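Myroilysin (Myroides profundi, PDB 5CZW) probably cleaves proteins as a zinc endopeptidase of the astacin (M12A) family of metzincins, and is held latent by its propeptide through a cysteine switch. Local coordinates at residues Leu143-Glu148 against Gln191-Ala196; Val135-Gly140 against Ser201-Ser206; Lys24-Lys29 against Tyr100-Thr105; Asn45-Thr50 against Ala75-Asn80. The protein carries 1 engineered substitution. All blocks are in the same frame, centred on the assembly; numbering follows the deposited sequence.

Interaction 1. Residues Leu143-Glu148 against Gln191-Ala196; sequences LGMIHE and QTQYSA. With ZN (zinc ion), chain B.
In the metzincin zinc site, the loop that brings in the third histidine is fastened to 191-196 by the side chains of Q193 and E148, which grip each other's segments. It follows helix 128-143, which ends in a Schellman motif at G144, and belongs to the HExxHxxGxxHE signature of astacins. H147 NE2 binds zinc at 2.1 Å, alongside C23, H137 and H141, while Y187 holds its ND1. The flanking residues fix the loop. Q193 CG sits between its own backbone N and carbonyl carbon (chi1 66°), and the bent chain beyond it lies against I146, running in the opposite direction. The amide then pairs with the I146 backbone much as a strand would. Its OE1 takes the N-H of I146 N on a lone pair in the carbonyl plane, at 2.9 Å, and its NE2 reaches I146 O at 2.8 Å, from above the plane of the I146 carbonyl. The same NE2 also gives a bond to E148 OE2, 2.9 Å away, and OE2 accepts it on its anti lone pair. On the syn side OE2 receives Q193 N at 2.8 Å in an almost straight bond (175°), so two donors hold this buried oxygen. The other carboxylate oxygen, E148 OE1, accepts from T192 OG1 at 2.6 Å. The carboxylate is thus pinned nearly flat over the Y194 ring, the planes 14° apart, with OE2 above one face toward the rim; Y194 OH itself is bound by D228. T192 OG1 closes an ST turn by accepting from Y194 N at 3.0 Å.

Interaction 2. Residues Val135-Gly140 against Ser201-Ser206; sequences VIHEFG and SIMHYS. With ZN (zinc ion), chain B.
H137 ND1 gives its hydrogen to I202 O over 2.7 Å, at an N-H...O angle of 166°, and this bond joins the zinc-binding helix to the Met-turn of the metzincin fold. The acceptor lies at the edge of the imidazole, in its plane, which fixes the rotation of the ring and leaves NE2 on the far side to bind zinc at 2.3 Å. C23, H141 and H147 complete the metal site. CG of H137 stands anti to the backbone N (chi1 -176°), and this carries the ring out from the helix toward the turn. A carbonyl at ND1 would be expected to make the imidazole a stronger donor to the metal. The Met-turn is a type I turn from S201 to H204. Within it S201 OG accepts from M203 N, an ST turn, and D228 also bonds S201 OG. M203, bent at both chi2 and chi3, folds its thioether beneath the histidine: CE sits over the centre of the H137 ring, 4.0 Å from the centroid and only 9° off the normal, a CH-pi contact. SD lies over the same ring at 4.4 Å from its centroid. The methionine also reaches the helix backbone, with CE 3.4 Å from H137 O. Since G140 has no side chain, the sulfur can settle against the helix there, M203 SD lying 3.9 Å from G140 CA. One turn earlier the contact is purely apolar: I136 and I202 cross at about a right angle, CG2 of I136 meeting CG1 of I202 at 3.8 Å.

Interaction 3. Residues Lys24-Lys29 against Tyr100-Thr105; sequences KDVYPK and YSYLGT
K24 and V26 run beside Y100 and Y102 in the same direction, with CA atoms 5.2 Å apart for K24 and Y100 and 5.9 Å for V26 and Y102. No hydrogen bond passes directly between the two segments; waters bridge them instead. One accepts from V26 N at 3.0 Å and lies 2.8 Å from S101 O, to which it can donate; another accepts from S101 N and can donate to K24 O, and a third joins V26 O to L103 N. V26 and Y102 carry most of the contact, and the two methyls of V26 divide the work. CG2, wedged between the backbone N and the carbonyl carbon, sits over one face of the Y102 ring, 3.7 Å from its centroid and 18° off the normal, a CH-pi contact. CG1 turns to Y100, touching CG at 3.8 Å. P28 slides past the same Y102 ring, CD to CD1 at 4.0 Å. At the outer end a water 2.7 Å from Y102 OH donates to it and to Y27 O, and accepts from K29 NZ. Segment 24-29 directly follows C23, the cysteine of the switch, and so lies in the active-site cleft, parallel to strand 100-101, the reverse of how substrates usually lie on this edge strand in metzincins. That strand is outermost in the sheet, antiparallel to 117-118, and S101 packs behind it on helix 128-143.

Interaction 4. Residues Asn45-Thr50 against Ala75-Asn80; sequences NGSVIT and ANITFN
I49 and F79 point to the buried face of a parallel strand pair, and there the contact is tight. CD1 of I49, extended at chi2 (165°), touches I77 CG2 at 3.5 Å and F79 CE1 at 3.9 Å. The I49 and F79 side chains lie side by side, pointing the same way. I77 and F79 in turn rest on L143 of helix 128-143, and F79 meets F139 edge-to-face. The other face, carrying V48, T50, T78 and N80, is looser and largely turned to solvent. V48 CG1 only brushes N80 CB at 3.8 Å, and a water donates to S47 O and lies 2.8 Å from T78 OG1. Between the two faces run strands 48-50 and 78-80, their directions 33° apart. The backbone bonds alternate in regular parallel fashion between 47-49 and 78-80: T78 N to S47 O at 3.1 Å, I49 N to T78 O at 2.9 Å and N80 N to I49 O at 2.8 Å. Before the strands begin, the pairing frays. G46 N makes a weak bond to N76 O at 3.0 Å and another weak one to N45 OD1 of its own segment, and the N45 and N76 amides, their planes nearly perpendicular (84°), both donate to P237 O near the C terminus. The chemistry implies a division of labour: straight backbone bonds set the register of the outermost strand, while the apolar side chains of I77 and F79 seat this edge of the sheet on helix 128-143.

How the interactions relate
From the N terminus, 24-29 opens the loop that interaction 3 closes at 100-105. Interaction 4 lies within it, pairing 45-50 with 75-80; the two sit near opposite edges of the same sheet without touching. Next comes interaction 2, opened on helix 128-143 and closed at 201-206, with interaction 1 inside it, joining 143-148 to 191-196. The chain therefore holds two nests in series and no crossings. The helix ties them together: F139 and L143 meet F79 of interaction 4, and E138 meets the strand of interaction 3. Beyond the helix, E148 O bonds Y205 N, joining interactions 1 and 2. D25 of the propeptide packs against H147, joining interactions 3 and 1.

Interaction 1. Residues Leu143-Glu148 against Gln191-Ala196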
loop_
_atom_site.group_PDB
_atom_site.type_symbol
_atom_site.label_atom_id
_atom_site.label_comp_id
_atom_site.label_asym_id
_atom_site.label_seq_id
_atom_site.Cartn_x
_atom_site.Cartn_y
_atom_site.Cartn_z
ATOM N N LEU A 143 -0.674 9.603 -0.088
ATOM C CA LEU A 143 -1.356 10.874 0.131
ATOM C C LEU A 143 -2.019 11.066 1.461
ATOM O O LEU A 143 -2.476 12.154 1.776
ATOM C CB LEU A 143 -2.342 11.115 -0.987
ATOM C CG LEU A 143 -1.821 11.188 -2.398
ATOM C CD1 LEU A 143 -2.925 11.121 -3.450
ATOM C CD2 LEU A 143 -1.044 12.515 -2.536
ATOM N N GLY A 144 -2.062 9.990 2.212
ATOM C CA GLY A 144 -2.553 9.962 3.554
ATOM C C GLY A 144 -3.825 9.215 3.824
ATOM O O GLY A 144 -4.339 9.225 4.977
ATOM N N MET A 145 -4.329 8.520 2.841
ATOM C CA MET A 145 -5.537 7.769 3.068
ATOM C C MET A 145 -5.299 6.467 3.799
ATOM O O MET A 145 -4.311 5.869 3.594
ATOM C CB MET A 145 -6.199 7.501 1.740
ATOM C CG MET A 145 -6.820 8.815 1.226
ATOM S SD MET A 145 -7.871 8.646 -0.167
ATOM C CE MET A 145 -9.379 8.080 0.588
ATOM N N ILE A 146 -6.249 6.086 4.647
ATOM C CA ILE A 146 -6.222 4.822 5.338
ATOM C C ILE A 146 -7.139 3.808 4.623
ATOM O O ILE A 146 -7.879 4.164 3.708
ATOM C CB ILE A 146 -6.567 5.050 6.826
ATOM C CG1 ILE A 146 -8.030 5.472 6.943
ATOM C CG2 ILE A 146 -5.519 5.963 7.455
ATOM C CD1 ILE A 146 -8.549 5.528 8.387
ATOM N N HIS A 147 -7.090 2.547 5.078
ATOM C CA HIS A 147 -7.988 1.610 4.596
ATOM C C HIS A 147 -9.469 1.879 4.887
ATOM O O HIS A 147 -9.854 2.213 6.009
ATOM C CB HIS A 147 -7.667 0.239 5.178
ATOM C CG HIS A 147 -6.466 -0.401 4.534
ATOM N ND1 HIS A 147 -5.470 -1.004 5.262
ATOM C CD2 HIS A 147 -6.019 -0.416 3.244
ATOM C CE1 HIS A 147 -4.508 -1.409 4.460
ATOM N NE2 HIS A 147 -4.879 -1.148 3.250
ATOM N N GLU A 148 -10.282 1.597 3.915
ATOM C CA GLU A 148 -11.753 1.391 4.132
ATOM C C GLU A 148 -12.003 -0.068 4.386
ATOM O O GLU A 148 -11.562 -0.896 3.616
ATOM C CB GLU A 148 -12.525 1.788 2.870
ATOM C CG GLU A 148 -12.449 3.300 2.575
ATOM C CD GLU A 148 -13.234 4.129 3.596
ATOM O OE1 GLU A 148 -14.408 3.755 3.992
ATOM O OE2 GLU A 148 -12.634 5.120 4.098
ATOM N N GLN A 191 -13.700 0.377 9.623
ATOM C CA GLN A 191 -12.716 1.445 9.580
ATOM C C GLN A 191 -13.022 2.289 8.340
ATOM O O GLN A 191 -13.227 1.748 7.271
ATOM C CB GLN A 191 -11.301 0.883 9.397
ATOM C CG GLN A 191 -10.785 -0.047 10.463
ATOM C CD GLN A 191 -9.918 0.712 11.450
ATOM O OE1 GLN A 191 -9.193 1.674 11.032
ATOM N NE2 GLN A 191 -9.917 0.274 12.747
ATOM N N THR A 192 -13.104 3.612 8.492
ATOM C CA THR A 192 -13.460 4.469 7.356
ATOM C C THR A 192 -13.015 5.891 7.559
ATOM O O THR A 192 -12.978 6.374 8.700
ATOM C CB THR A 192 -14.985 4.540 7.156
ATOM O OG1 THR A 192 -15.302 5.197 5.929
ATOM C CG2 THR A 192 -15.692 5.264 8.351
ATOM N N GLN A 193 -12.786 6.566 6.444
ATOM C CA GLN A 193 -12.560 8.018 6.481
ATOM C C GLN A 193 -13.696 8.784 5.835
ATOM O O GLN A 193 -13.651 10.035 5.710
ATOM C CB GLN A 193 -11.184 8.376 5.891
ATOM C CG GLN A 193 -11.020 8.091 4.421
ATOM C CD GLN A 193 -9.743 7.304 4.180
ATOM O OE1 GLN A 193 -8.613 7.772 4.484
ATOM N NE2 GLN A 193 -9.905 6.094 3.575
ATOM N N TYR A 194 -14.741 8.063 5.495
ATOM C CA TYR A 194 -15.878 8.626 4.815
ATOM C C TYR A 194 -17.145 8.665 5.696
ATOM O O TYR A 194 -17.307 7.923 6.683
ATOM C CB TYR A 194 -16.139 7.849 3.554
ATOM C CG TYR A 194 -15.017 7.814 2.507
ATOM C CD1 TYR A 194 -14.070 8.791 2.422
ATOM C CD2 TYR A 194 -14.929 6.766 1.622
ATOM C CE1 TYR A 194 -13.085 8.756 1.456
ATOM C CE2 TYR A 194 -13.952 6.730 0.627
ATOM C CZ TYR A 194 -13.055 7.750 0.524
ATOM O OH TYR A 194 -12.039 7.705 -0.445
ATOM N N SER A 195 -18.031 9.594 5.350
ATOM C CA SER A 195 -19.207 9.815 6.167
ATOM C C SER A 195 -20.079 8.600 5.913
ATOM O O SER A 195 -20.380 7.832 6.831
ATOM C CB SER A 195 -19.895 11.103 5.761
ATOM O OG SER A 195 -20.304 10.986 4.421
ATOM N N ALA A 196 -20.420 8.412 4.639
ATOM C CA ALA A 196 -21.067 7.203 4.170
ATOM C C ALA A 196 -19.999 6.234 3.691
ATOM O O ALA A 196 -18.939 6.646 3.224
ATOM C CB ALA A 196 -22.017 7.536 3.034
HETATM ZN ZN ZN B . -3.610 -0.639 1.707
HETATM O O HOH W 1 -7.435 9.871 5.807
HETATM O O HOH W 2 -8.304 1.608 8.770
#

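Interaction 2. Residues Val135-Gly140 against Ser201-Ser206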
loop_
_atom_site.group_PDB
_atom_site.type_symbol
_atom_site.label_atom_id
_atom_site.label_comp_id
_atom_site.label_asym_id
_atom_site.label_seq_id
_atom_site.Cartn_x
_atom_site.Cartn_y
_atom_site.Cartn_z
ATOM N N VAL A 135 -1.466 0.165 -7.695
ATOM C CA VAL A 135 -0.685 1.392 -7.729
ATOM C C VAL A 135 -1.535 2.532 -7.153
ATOM O O VAL A 135 -1.090 3.280 -6.252
ATOM C CB VAL A 135 -0.164 1.763 -9.118
ATOM C CG1 VAL A 135 0.493 3.111 -9.108
ATOM C CG2 VAL A 135 0.790 0.676 -9.559
ATOM N N ILE A 136 -2.744 2.730 -7.657
ATOM C CA ILE A 136 -3.572 3.813 -7.147
ATOM C C ILE A 136 -3.789 3.626 -5.650
ATOM O O ILE A 136 -3.681 4.583 -4.926
ATOM C CB ILE A 136 -4.923 3.923 -7.908
ATOM C CG1 ILE A 136 -4.610 4.151 -9.389
ATOM C CG2 ILE A 136 -5.801 5.024 -7.362
ATOM C CD1 ILE A 136 -5.800 4.451 -10.244
ATOM N N HIS A 137 -4.046 2.417 -5.216
ATOM C CA HIS A 137 -4.209 2.166 -3.786
ATOM C C HIS A 137 -3.001 2.594 -2.898
ATOM O O HIS A 137 -3.154 3.302 -1.937
ATOM C CB HIS A 137 -4.520 0.704 -3.622
ATOM C CG HIS A 137 -4.814 0.288 -2.232
ATOM N ND1 HIS A 137 -6.097 0.165 -1.800
ATOM C CD2 HIS A 137 -4.028 -0.127 -1.221
ATOM C CE1 HIS A 137 -6.106 -0.248 -0.574
ATOM N NE2 HIS A 137 -4.872 -0.491 -0.223
ATOM N N GLU A 138 -1.832 2.133 -3.280
ATOM C CA GLU A 138 -0.653 2.486 -2.503
ATOM C C GLU A 138 -0.363 3.921 -2.534
ATOM O O GLU A 138 0.049 4.499 -1.505
ATOM C CB GLU A 138 0.593 1.644 -2.924
ATOM C CG GLU A 138 0.508 0.121 -2.647
ATOM C CD GLU A 138 0.062 -0.284 -1.234
ATOM O OE1 GLU A 138 0.231 0.465 -0.274
ATOM O OE2 GLU A 138 -0.474 -1.465 -1.139
ATOM N N PHE A 139 -0.578 4.581 -3.712
ATOM C CA PHE A 139 -0.444 6.045 -3.751
ATOM C C PHE A 139 -1.482 6.802 -2.952
ATOM O O PHE A 139 -1.225 7.930 -2.435
ATOM C CB PHE A 139 -0.217 6.537 -5.201
ATOM C CG PHE A 139 1.234 6.435 -5.625
ATOM C CD1 PHE A 139 1.701 5.219 -6.186
ATOM C CD2 PHE A 139 2.178 7.410 -5.422
ATOM C CE1 PHE A 139 3.071 5.050 -6.536
ATOM C CE2 PHE A 139 3.521 7.249 -5.838
ATOM C CZ PHE A 139 3.945 6.049 -6.380
ATOM N N GLY A 140 -2.646 6.163 -2.730
ATOM C CA GLY A 140 -3.659 6.698 -1.813
ATOM C C GLY A 140 -3.098 6.750 -0.417
ATOM O O GLY A 140 -3.179 7.773 0.262
ATOM N N SER A 201 -14.641 2.231 -3.051
ATOM C CA SER A 201 -13.398 2.921 -2.818
ATOM C C SER A 201 -12.179 2.101 -3.209
ATOM O O SER A 201 -12.090 0.891 -2.962
ATOM C CB SER A 201 -13.247 3.396 -1.389
ATOM O OG SER A 201 -11.995 4.084 -1.214
ATOM N N ILE A 202 -11.226 2.776 -3.837
ATOM C CA ILE A 202 -9.990 2.131 -4.187
ATOM C C ILE A 202 -9.235 1.745 -2.885
ATOM O O ILE A 202 -8.402 0.898 -2.923
ATOM C CB ILE A 202 -9.145 3.101 -5.028
ATOM C CG1 ILE A 202 -8.000 2.403 -5.633
ATOM C CG2 ILE A 202 -8.642 4.229 -4.155
ATOM C CD1 ILE A 202 -8.333 1.610 -6.833
ATOM N N MET A 203 -9.603 2.407 -1.767
ATOM C CA MET A 203 -8.955 2.202 -0.471
ATOM C C MET A 203 -9.454 0.993 0.330
ATOM O O MET A 203 -8.990 0.740 1.438
ATOM C CB MET A 203 -8.869 3.513 0.369
ATOM C CG MET A 203 -8.034 4.649 -0.245
ATOM S SD MET A 203 -6.485 4.130 -0.990
ATOM C CE MET A 203 -5.551 3.589 0.451
ATOM N N HIS A 204 -10.407 0.258 -0.222
ATOM C CA HIS A 204 -10.932 -0.897 0.520
ATOM C C HIS A 204 -9.819 -1.864 0.783
ATOM O O HIS A 204 -8.969 -2.005 -0.001
ATOM C CB HIS A 204 -12.206 -1.560 -0.079
ATOM C CG HIS A 204 -13.482 -1.020 0.485
ATOM N ND1 HIS A 204 -14.013 -1.452 1.684
ATOM C CD2 HIS A 204 -14.275 -0.007 0.065
ATOM C CE1 HIS A 204 -15.104 -0.770 1.942
ATOM N NE2 HIS A 204 -15.273 0.128 0.989
ATOM N N TYR A 205 -9.876 -2.503 1.927
ATOM C CA TYR A 205 -8.845 -3.461 2.395
ATOM C C TYR A 205 -9.160 -4.849 1.905
ATOM O O TYR A 205 -10.243 -5.425 2.168
ATOM C CB TYR A 205 -8.880 -3.455 3.930
ATOM C CG TYR A 205 -7.926 -4.371 4.545
ATOM C CD1 TYR A 205 -6.609 -4.173 4.394
ATOM C CD2 TYR A 205 -8.335 -5.274 5.460
ATOM C CE1 TYR A 205 -5.681 -4.987 4.993
ATOM C CE2 TYR A 205 -7.469 -6.161 6.011
ATOM C CZ TYR A 205 -6.111 -5.984 5.832
ATOM O OH TYR A 205 -5.184 -6.812 6.463
ATOM N N SER A 206 -8.271 -5.375 1.100
ATOM C CA SER A 206 -8.393 -6.709 0.569
ATOM C C SER A 206 -7.983 -7.758 1.583
ATOM O O SER A 206 -6.972 -7.634 2.156
ATOM C CB SER A 206 -7.406 -6.824 -0.584
ATOM O OG SER A 206 -7.762 -5.930 -1.564
HETATM ZN ZN ZN B . -3.610 -0.639 1.707
#

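Interaction 3. Residues Lys24-Lys29 against Tyr100-Thr105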
loop_
_atom_site.group_PDB
_atom_site.type_symbol
_atom_site.label_atom_id
_atom_site.label_comp_id
_atom_site.label_asym_id
_atom_site.label_seq_id
_atom_site.Cartn_x
_atom_site.Cartn_y
_atom_site.Cartn_z
ATOM N N LYS A 24 0.002 -4.472 3.303
ATOM C CA LYS A 24 0.418 -4.427 4.674
ATOM C C LYS A 24 0.410 -3.024 5.225
ATOM O O LYS A 24 1.065 -2.151 4.632
ATOM C CB LYS A 24 1.818 -5.035 4.767
ATOM C CG LYS A 24 1.910 -6.535 4.411
ATOM C CD LYS A 24 3.410 -6.904 4.588
ATOM C CE LYS A 24 3.555 -8.398 4.422
ATOM N NZ LYS A 24 4.944 -8.793 4.419
ATOM N N ASP A 25 -0.239 -2.741 6.336
ATOM C CA ASP A 25 0.041 -1.537 7.108
ATOM C C ASP A 25 1.492 -1.568 7.604
ATOM O O ASP A 25 2.010 -2.589 8.058
ATOM C CB ASP A 25 -0.873 -1.399 8.314
ATOM C CG ASP A 25 -2.338 -1.439 7.954
ATOM O OD1 ASP A 25 -2.744 -0.872 6.925
ATOM O OD2 ASP A 25 -3.133 -1.882 8.784
ATOM N N VAL A 26 2.154 -0.443 7.481
ATOM C CA VAL A 26 3.494 -0.308 7.966
ATOM C C VAL A 26 3.650 0.967 8.772
ATOM O O VAL A 26 3.077 1.960 8.478
ATOM C CB VAL A 26 4.532 -0.274 6.803
ATOM C CG1 VAL A 26 4.631 -1.668 6.193
ATOM C CG2 VAL A 26 4.233 0.836 5.774
ATOM N N TYR A 27 4.465 0.913 9.793
ATOM C CA TYR A 27 4.683 2.027 10.678
ATOM C C TYR A 27 6.160 2.405 10.836
ATOM O O TYR A 27 6.969 1.576 10.950
ATOM C CB TYR A 27 4.114 1.651 12.039
ATOM C CG TYR A 27 2.657 1.335 11.850
ATOM C CD1 TYR A 27 1.810 2.318 11.479
ATOM C CD2 TYR A 27 2.187 0.096 11.948
ATOM C CE1 TYR A 27 0.499 2.067 11.257
ATOM C CE2 TYR A 27 0.868 -0.158 11.729
ATOM C CZ TYR A 27 0.071 0.839 11.348
ATOM O OH TYR A 27 -1.221 0.718 11.134
ATOM N N PRO A 28 6.412 3.800 10.828
ATOM C CA PRO A 28 7.837 4.185 10.981
ATOM C C PRO A 28 8.404 3.669 12.316
ATOM O O PRO A 28 7.691 3.607 13.308
ATOM C CB PRO A 28 7.793 5.711 10.969
ATOM C CG PRO A 28 6.470 6.073 10.366
ATOM C CD PRO A 28 5.539 4.979 10.724
ATOM N N LYS A 29 9.665 3.270 12.357
ATOM C CA LYS A 29 10.194 2.862 13.683
ATOM C C LYS A 29 10.040 3.990 14.759
ATOM O O LYS A 29 10.743 5.001 14.728
ATOM C CB LYS A 29 11.662 2.430 13.589
ATOM C CG LYS A 29 11.982 1.389 12.530
ATOM C CD LYS A 29 11.026 0.209 12.550
ATOM C CE LYS A 29 11.459 -0.890 11.576
ATOM N NZ LYS A 29 11.312 -0.569 10.114
ATOM N N TYR A 100 2.795 -2.074 0.106
ATOM C CA TYR A 100 2.629 -1.178 1.244
ATOM C C TYR A 100 3.134 0.186 0.945
ATOM O O TYR A 100 3.998 0.340 0.071
ATOM C CB TYR A 100 3.403 -1.759 2.511
ATOM C CG TYR A 100 4.850 -2.185 2.408
ATOM C CD1 TYR A 100 5.898 -1.270 2.475
ATOM C CD2 TYR A 100 5.154 -3.502 2.126
ATOM C CE1 TYR A 100 7.181 -1.681 2.353
ATOM C CE2 TYR A 100 6.455 -3.932 2.015
ATOM C CZ TYR A 100 7.465 -3.037 2.087
ATOM O OH TYR A 100 8.801 -3.380 1.967
ATOM N N SER A 101 2.707 1.135 1.789
ATOM C CA SER A 101 3.287 2.509 1.825
ATOM C C SER A 101 3.067 3.082 3.216
ATOM O O SER A 101 2.010 2.882 3.839
ATOM C CB SER A 101 2.609 3.444 0.819
ATOM O OG SER A 101 3.133 4.752 0.859
ATOM N N TYR A 102 4.053 3.839 3.676
ATOM C CA TYR A 102 3.811 4.695 4.813
ATOM C C TYR A 102 2.749 5.689 4.480
ATOM O O TYR A 102 2.494 6.012 3.324
ATOM C CB TYR A 102 5.128 5.327 5.333
ATOM C CG TYR A 102 6.121 4.290 5.762
ATOM C CD1 TYR A 102 5.995 3.664 7.027
ATOM C CD2 TYR A 102 7.156 3.847 4.919
ATOM C CE1 TYR A 102 6.842 2.674 7.392
ATOM C CE2 TYR A 102 7.979 2.807 5.281
ATOM C CZ TYR A 102 7.865 2.281 6.559
ATOM O OH TYR A 102 8.699 1.276 6.970
ATOM N N LEU A 103 2.104 6.225 5.496
ATOM C CA LEU A 103 1.033 7.157 5.281
ATOM C C LEU A 103 1.409 8.622 5.134
ATOM O O LEU A 103 1.878 9.211 6.043
ATOM C CB LEU A 103 0.070 7.106 6.443
ATOM C CG LEU A 103 -0.590 5.765 6.660
ATOM C CD1 LEU A 103 -1.597 5.823 7.790
ATOM C CD2 LEU A 103 -1.326 5.314 5.414
ATOM N N GLY A 104 1.126 9.176 3.972
ATOM C CA GLY A 104 1.309 10.601 3.822
ATOM C C GLY A 104 2.748 11.049 4.100
ATOM O O GLY A 104 3.710 10.383 3.730
ATOM N N THR A 105 2.849 12.185 4.808
ATOM C CA THR A 105 4.123 12.721 5.146
ATOM C C THR A 105 4.957 11.828 6.103
ATOM O O THR A 105 6.140 12.162 6.298
ATOM C CB THR A 105 3.994 14.122 5.743
ATOM O OG1 THR A 105 3.176 14.046 6.884
ATOM C CG2 THR A 105 3.522 15.134 4.809
HETATM O O HOH W 3 0.204 0.169 3.298
HETATM O O HOH W 4 0.776 1.871 6.110
HETATM O O HOH W 5 2.876 5.196 8.156
HETATM O O HOH W 6 9.240 1.062 9.561
#

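Interaction 4. Residues Asn45-Thr50 against Ala75-Asn80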
loop_
_atom_site.group_PDB
_atom_site.type_symbol
_atom_site.label_atom_id
_atom_site.label_comp_id
_atom_site.label_asym_id
_atom_site.label_seq_id
_atom_site.Cartn_x
_atom_site.Cartn_y
_atom_site.Cartn_z
ATOM N N ASN A 45 -0.515 21.554 0.718
ATOM C CA ASN A 45 -1.336 21.576 -0.463
ATOM C C ASN A 45 -0.551 22.189 -1.648
ATOM O O ASN A 45 0.227 23.154 -1.472
ATOM C CB ASN A 45 -2.623 22.326 -0.218
ATOM C CG ASN A 45 -3.679 22.047 -1.287
ATOM O OD1 ASN A 45 -3.651 21.059 -1.992
ATOM N ND2 ASN A 45 -4.628 22.984 -1.425
ATOM N N GLY A 46 -0.782 21.643 -2.850
ATOM C CA GLY A 46 0.016 22.041 -4.018
ATOM C C GLY A 46 1.378 21.372 -4.151
ATOM O O GLY A 46 2.093 21.619 -5.136
ATOM N N SER A 47 1.713 20.466 -3.217
ATOM C CA SER A 47 3.037 19.852 -3.210
ATOM C C SER A 47 3.290 19.146 -4.546
ATOM O O SER A 47 2.364 18.529 -5.132
ATOM C CB SER A 47 3.254 18.876 -2.067
ATOM O OG SER A 47 3.280 19.433 -0.761
ATOM N N VAL A 48 4.546 19.240 -4.982
ATOM C CA VAL A 48 5.106 18.338 -5.938
ATOM C C VAL A 48 6.069 17.436 -5.206
ATOM O O VAL A 48 7.115 17.875 -4.724
ATOM C CB VAL A 48 5.839 19.146 -7.038
ATOM C CG1 VAL A 48 6.481 18.212 -8.048
ATOM C CG2 VAL A 48 4.855 20.073 -7.706
ATOM N N ILE A 49 5.721 16.158 -5.117
ATOM C CA ILE A 49 6.441 15.170 -4.328
ATOM C C ILE A 49 7.341 14.375 -5.277
ATOM O O ILE A 49 6.920 13.808 -6.320
ATOM C CB ILE A 49 5.438 14.202 -3.623
ATOM C CG1 ILE A 49 4.424 14.963 -2.778
ATOM C CG2 ILE A 49 6.209 13.176 -2.787
ATOM C CD1 ILE A 49 3.242 14.116 -2.379
ATOM N N THR A 50 8.635 14.358 -4.948
ATOM C CA THR A 50 9.601 13.547 -5.699
ATOM C C THR A 50 9.440 12.029 -5.378
ATOM O O THR A 50 9.248 11.685 -4.210
ATOM C CB THR A 50 11.051 13.992 -5.459
ATOM O OG1 THR A 50 11.334 13.942 -4.068
ATOM C CG2 THR A 50 11.321 15.373 -6.003
ATOM N N ALA A 75 -6.669 15.580 -7.026
ATOM C CA ALA A 75 -5.934 16.246 -5.977
ATOM C C ALA A 75 -4.962 17.320 -6.533
ATOM O O ALA A 75 -4.319 17.155 -7.574
ATOM C CB ALA A 75 -5.058 15.222 -5.206
ATOM N N ASN A 76 -4.801 18.372 -5.767
ATOM C CA ASN A 76 -3.803 19.378 -6.082
ATOM C C ASN A 76 -2.448 18.953 -5.511
ATOM O O ASN A 76 -1.898 19.594 -4.664
ATOM C CB ASN A 76 -4.265 20.676 -5.460
ATOM C CG ASN A 76 -3.461 21.853 -5.891
ATOM O OD1 ASN A 76 -2.764 21.804 -6.844
ATOM N ND2 ASN A 76 -3.534 22.895 -5.153
ATOM N N ILE A 77 -2.012 17.762 -5.923
ATOM C CA ILE A 77 -0.699 17.169 -5.562
ATOM C C ILE A 77 -0.232 16.515 -6.864
ATOM O O ILE A 77 -1.064 15.940 -7.577
ATOM C CB ILE A 77 -0.818 16.041 -4.483
ATOM C CG1 ILE A 77 -1.309 16.597 -3.168
ATOM C CG2 ILE A 77 0.500 15.251 -4.272
ATOM C CD1 ILE A 77 -0.394 17.584 -2.463
ATOM N N THR A 78 1.050 16.612 -7.184
ATOM C CA THR A 78 1.711 16.042 -8.327
ATOM C C THR A 78 2.887 15.192 -7.824
ATOM O O THR A 78 3.497 15.526 -6.788
ATOM C CB THR A 78 2.309 17.192 -9.221
ATOM O OG1 THR A 78 1.205 17.961 -9.733
ATOM C CG2 THR A 78 3.004 16.663 -10.451
ATOM N N PHE A 79 3.206 14.162 -8.589
ATOM C CA PHE A 79 4.348 13.285 -8.339
ATOM C C PHE A 79 5.346 13.507 -9.468
ATOM O O PHE A 79 5.013 13.391 -10.654
ATOM C CB PHE A 79 3.919 11.875 -8.387
ATOM C CG PHE A 79 2.935 11.527 -7.328
ATOM C CD1 PHE A 79 3.348 11.614 -6.002
ATOM C CD2 PHE A 79 1.609 11.137 -7.576
ATOM C CE1 PHE A 79 2.488 11.273 -4.987
ATOM C CE2 PHE A 79 0.730 10.797 -6.527
ATOM C CZ PHE A 79 1.159 10.921 -5.236
ATOM N N ASN A 80 6.543 13.897 -9.068
ATOM C CA ASN A 80 7.656 14.111 -9.988
ATOM C C ASN A 80 8.571 12.927 -9.866
ATOM O O ASN A 80 9.235 12.750 -8.857
ATOM C CB ASN A 80 8.454 15.390 -9.586
ATOM C CG ASN A 80 9.577 15.708 -10.596
ATOM O OD1 ASN A 80 9.602 15.117 -11.698
ATOM N ND2 ASN A 80 10.495 16.617 -10.239
HETATM O O HOH W 7 1.246 19.948 -7.713
#